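Local coordinates for protein YrbA (Sinorhizobium meliloti, PDB 5NFL) that probably acts, as a BolA-like protein, in bacterial iron homeostasis and can bind a divalent metal ion such as cobalt, at residues A[28-33]-A[64-69]. Numbering follows the deposited sequence.
With CO (cobalt (II) ion), chain B.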
ATOM      1  N   GLY A  28      -8.897 -12.456  -4.671  1.00 10.39           N
ATOM      2  CA  GLY A  28      -9.635 -11.223  -4.819  1.00 11.22           C
ATOM      3  C   GLY A  28     -10.019 -10.608  -3.482  1.00 12.59           C
ATOM      4  O   GLY A  28     -10.941  -9.777  -3.415  1.00 12.00           O
ATOM      5  N   ASP A  29      -9.309 -11.016  -2.427  1.00 11.00           N
ATOM      6  CA  ASP A  29      -9.635 -10.658  -1.053  1.00 11.02           C
ATOM      7  C   ASP A  29      -8.389 -10.171  -0.301  1.00 10.25           C
ATOM      8  O   ASP A  29      -8.332  -9.029   0.164  1.00  9.56           O
ATOM      9  CB  ASP A  29     -10.245 -11.879  -0.368  1.00 12.06           C
ATOM     10  CG  ASP A  29     -10.741 -11.604   1.045  1.00 12.93           C
ATOM     11  OD1 ASP A  29     -10.868 -10.428   1.473  1.00 12.34           O
ATOM     12  OD2 ASP A  29     -10.983 -12.613   1.743  1.00 13.40           O
ATOM     13  N   HIS A  30      -7.382 -11.038  -0.206  1.00  8.95           N
ATOM     14  CA  HIS A  30      -6.171 -10.723   0.533  1.00  8.76           C
ATOM     15  C   HIS A  30      -5.049 -10.449  -0.455  1.00  7.56           C
ATOM     16  O   HIS A  30      -4.898 -11.164  -1.479  1.00  6.22           O
ATOM     17  CB  HIS A  30      -5.796 -11.865   1.487  1.00  8.59           C
ATOM     18  CG  HIS A  30      -6.742 -12.029   2.626  1.00  8.47           C
ATOM     19  ND1 HIS A  30      -6.620 -13.038   3.563  1.00  9.28           N
ATOM     20  CD2 HIS A  30      -7.840 -11.317   2.984  1.00  8.70           C
ATOM     21  CE1 HIS A  30      -7.608 -12.947   4.433  1.00  8.63           C
ATOM     22  NE2 HIS A  30      -8.348 -11.901   4.113  1.00  7.89           N
ATOM     23  N   TYR A  31      -4.291  -9.404  -0.144  1.00  7.66           N
ATOM     24  CA  TYR A  31      -3.248  -8.882  -1.029  1.00  8.49           C
ATOM     25  C   TYR A  31      -1.950  -8.604  -0.282  1.00  7.53           C
ATOM     26  O   TYR A  31      -1.920  -8.455   0.950  1.00  7.12           O
ATOM     27  CB  TYR A  31      -3.714  -7.592  -1.701  1.00  9.96           C
ATOM     28  CG  TYR A  31      -4.940  -7.721  -2.582  1.00 10.33           C
ATOM     29  CD1 TYR A  31      -6.218  -7.704  -2.037  1.00 11.91           C
ATOM     30  CD2 TYR A  31      -4.819  -7.841  -3.965  1.00 11.22           C
ATOM     31  CE1 TYR A  31      -7.339  -7.805  -2.838  1.00 11.75           C
ATOM     32  CE2 TYR A  31      -5.949  -7.937  -4.785  1.00 11.76           C
ATOM     33  CZ  TYR A  31      -7.194  -7.921  -4.209  1.00 12.66           C
ATOM     34  OH  TYR A  31      -8.309  -8.035  -4.994  1.00 13.45           O
ATOM     35  N   ALA A  32      -0.863  -8.558  -1.036  1.00  7.64           N
ATOM     36  CA  ALA A  32       0.374  -8.029  -0.529  1.00  8.85           C
ATOM     37  C   ALA A  32       0.822  -6.888  -1.430  1.00 12.03           C
ATOM     38  O   ALA A  32       0.672  -6.951  -2.658  1.00 13.22           O
ATOM     39  CB  ALA A  32       1.396  -9.097  -0.463  1.00  9.63           C
ATOM     40  N   ALA A  33       1.368  -5.835  -0.824  1.00 11.59           N
ATOM     41  CA  ALA A  33       1.794  -4.668  -1.585  1.00 10.34           C
ATOM     42  C   ALA A  33       3.198  -4.244  -1.181  1.00 11.16           C
ATOM     43  O   ALA A  33       3.497  -4.159   0.017  1.00 10.16           O
ATOM     44  CB  ALA A  33       0.836  -3.547  -1.370  1.00  9.70           C
ATOM     45  N   LEU A  64      -6.056  -4.162   7.755  1.00  7.58           N
ATOM     46  CA  LEU A  64      -4.939  -4.510   8.640  1.00  7.56           C
ATOM     47  C   LEU A  64      -4.368  -5.901   8.324  1.00  8.09           C
ATOM     48  O   LEU A  64      -3.149  -6.096   8.335  1.00  8.69           O
ATOM     49  CB  LEU A  64      -5.386  -4.444  10.112  1.00 10.28           C
ATOM     50  CG  LEU A  64      -4.320  -4.816  11.158  1.00 12.37           C
ATOM     51  CD1 LEU A  64      -3.181  -3.835  11.114  1.00 13.28           C
ATOM     52  CD2 LEU A  64      -4.942  -4.833  12.552  1.00 13.49           C
ATOM     53  N   HIS A  65      -5.243  -6.850   8.014  1.00  8.62           N
ATOM     54  CA  HIS A  65      -4.800  -8.198   7.638  1.00  9.72           C
ATOM     55  C   HIS A  65      -4.880  -8.450   6.130  1.00  9.52           C
ATOM     56  O   HIS A  65      -4.156  -9.296   5.606  1.00  9.80           O
ATOM     57  CB  HIS A  65      -5.639  -9.237   8.391  1.00 10.42           C
ATOM     58  CG  HIS A  65      -7.015  -9.452   7.821  1.00  9.02           C
ATOM     59  ND1 HIS A  65      -8.144  -8.850   8.343  1.00  9.24           N
ATOM     60  CD2 HIS A  65      -7.445 -10.235   6.797  1.00  9.10           C
ATOM     61  CE1 HIS A  65      -9.205  -9.226   7.638  1.00  9.01           C
ATOM     62  NE2 HIS A  65      -8.809 -10.077   6.707  1.00  8.59           N
ATOM     63  N   ALA A  66      -5.756  -7.729   5.430  1.00  8.40           N
ATOM     64  CA  ALA A  66      -6.005  -7.995   4.007  1.00  8.80           C
ATOM     65  C   ALA A  66      -4.993  -7.357   3.051  1.00  8.80           C
ATOM     66  O   ALA A  66      -4.957  -7.711   1.870  1.00  8.82           O
ATOM     67  CB  ALA A  66      -7.422  -7.538   3.625  1.00  9.09           C
ATOM     68  N   LEU A  67      -4.208  -6.397   3.536  1.00  7.38           N
ATOM     69  CA  LEU A  67      -3.161  -5.752   2.721  1.00  7.42           C
ATOM     70  C   LEU A  67      -1.842  -5.834   3.461  1.00  7.98           C
ATOM     71  O   LEU A  67      -1.539  -4.964   4.285  1.00  7.67           O
ATOM     72  CB  LEU A  67      -3.507  -4.278   2.439  1.00  8.92           C
ATOM     73  CG  LEU A  67      -2.594  -3.538   1.466  1.00  9.33           C
ATOM     74  CD1 LEU A  67      -2.604  -4.214   0.127  1.00  9.10           C
ATOM     75  CD2 LEU A  67      -3.027  -2.092   1.292  1.00  9.74           C
ATOM     76  N   ALA A  68      -1.072  -6.891   3.199  1.00  7.46           N
ATOM     77  CA  ALA A  68       0.228  -7.086   3.855  1.00  7.87           C
ATOM     78  C   ALA A  68       1.237  -6.153   3.215  1.00  9.23           C
ATOM     79  O   ALA A  68       1.352  -6.149   1.985  1.00 11.38           O
ATOM     80  CB  ALA A  68       0.676  -8.527   3.725  1.00  7.56           C
ATOM     81  N   LEU A  69       1.978  -5.381   4.015  1.00  6.70           N
ATOM     82  CA  LEU A  69       2.777  -4.284   3.479  1.00  7.30           C
ATOM     83  C   LEU A  69       4.280  -4.452   3.590  1.00  7.89           C
ATOM     84  O   LEU A  69       4.778  -4.930   4.592  1.00  7.49           O
ATOM     85  CB  LEU A  69       2.389  -2.988   4.187  1.00  9.14           C
ATOM     86  CG  LEU A  69       0.966  -2.508   3.926  1.00 10.74           C
ATOM     87  CD1 LEU A  69       0.648  -1.291   4.813  1.00 10.48           C
ATOM     88  CD2 LEU A  69       0.815  -2.144   2.444  1.00 12.94           C
TER
HETATM   89 CO    CO B 101      -9.990 -11.245   5.316  1.00 10.15          CO
HETATM   90  O   HOH W   1     -11.491 -12.692   4.202  1.00 17.97           O
HETATM   91  O   HOH W   2     -10.521  -9.548   3.922  1.00 11.72           O
HETATM   92  O   HOH W   3      -2.888 -10.189   3.175  1.00 12.68           O
HETATM   93  O   HOH W   4     -12.142 -10.435   6.182  1.00 17.26           O
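The carbonyl oxygen of Tyr31 is gripped twice: the backbone N of Ala68 reaches Tyr31 O at 2.9 Å, and water 3 donates to the same oxygen while also donating to His65 O, so the water bridges strand 31-33 to the last turn of the helix that ends at Ala66. Two more backbone bonds, Tyr31 N to Ala66 O (2.7 Å) and Ala33 N to Ala68 O (2.8 Å), carry on the parallel pairing of strand 31-33 with strand 67-69, which continues to Gln70. Ala66 O, at the helix end, is thus already used by the sheet, and the chain passes from helix to strand at Leu67.

Just ahead of the pairing, His30 and His65 converge on the cobalt ion, NE2 of His30 at 2.1 Å and NE2 of His65 at 2.2 Å. Their ring planes stand at 80° to each other, with the edge of His65 toward His30 CE1. With CG between its backbone N and carbonyl carbon (chi1 78°), His65 swings its ring toward strand 31-33 and brings NE2 to the metal. Ala66 CB sits above the rim of the His65 ring and also touches His30 CD2 at 3.9 Å. Three waters fill further cobalt positions. Asp29 works from the second shell: OD1 accepts from water 2 and OD2 from water 1, so its carboxylate positions two metal-bound waters and would probably offset part of the ion's charge.

On one face of the sheet, Leu67 CD1 rests against Ala33 CB at 3.8 Å and also touches Tyr31 CB, while Leu69 CD2 meets Ala33 CB from farther along the strand. Leu69 also packs on Val52 of helix 45-56. The whole is a parallel strand pair in the mixed sheet of a BolA-like fold, with a two-histidine site at the strands' N-terminal ends, consistent with the metal or iron-sulfur cluster binding of BolA proteins.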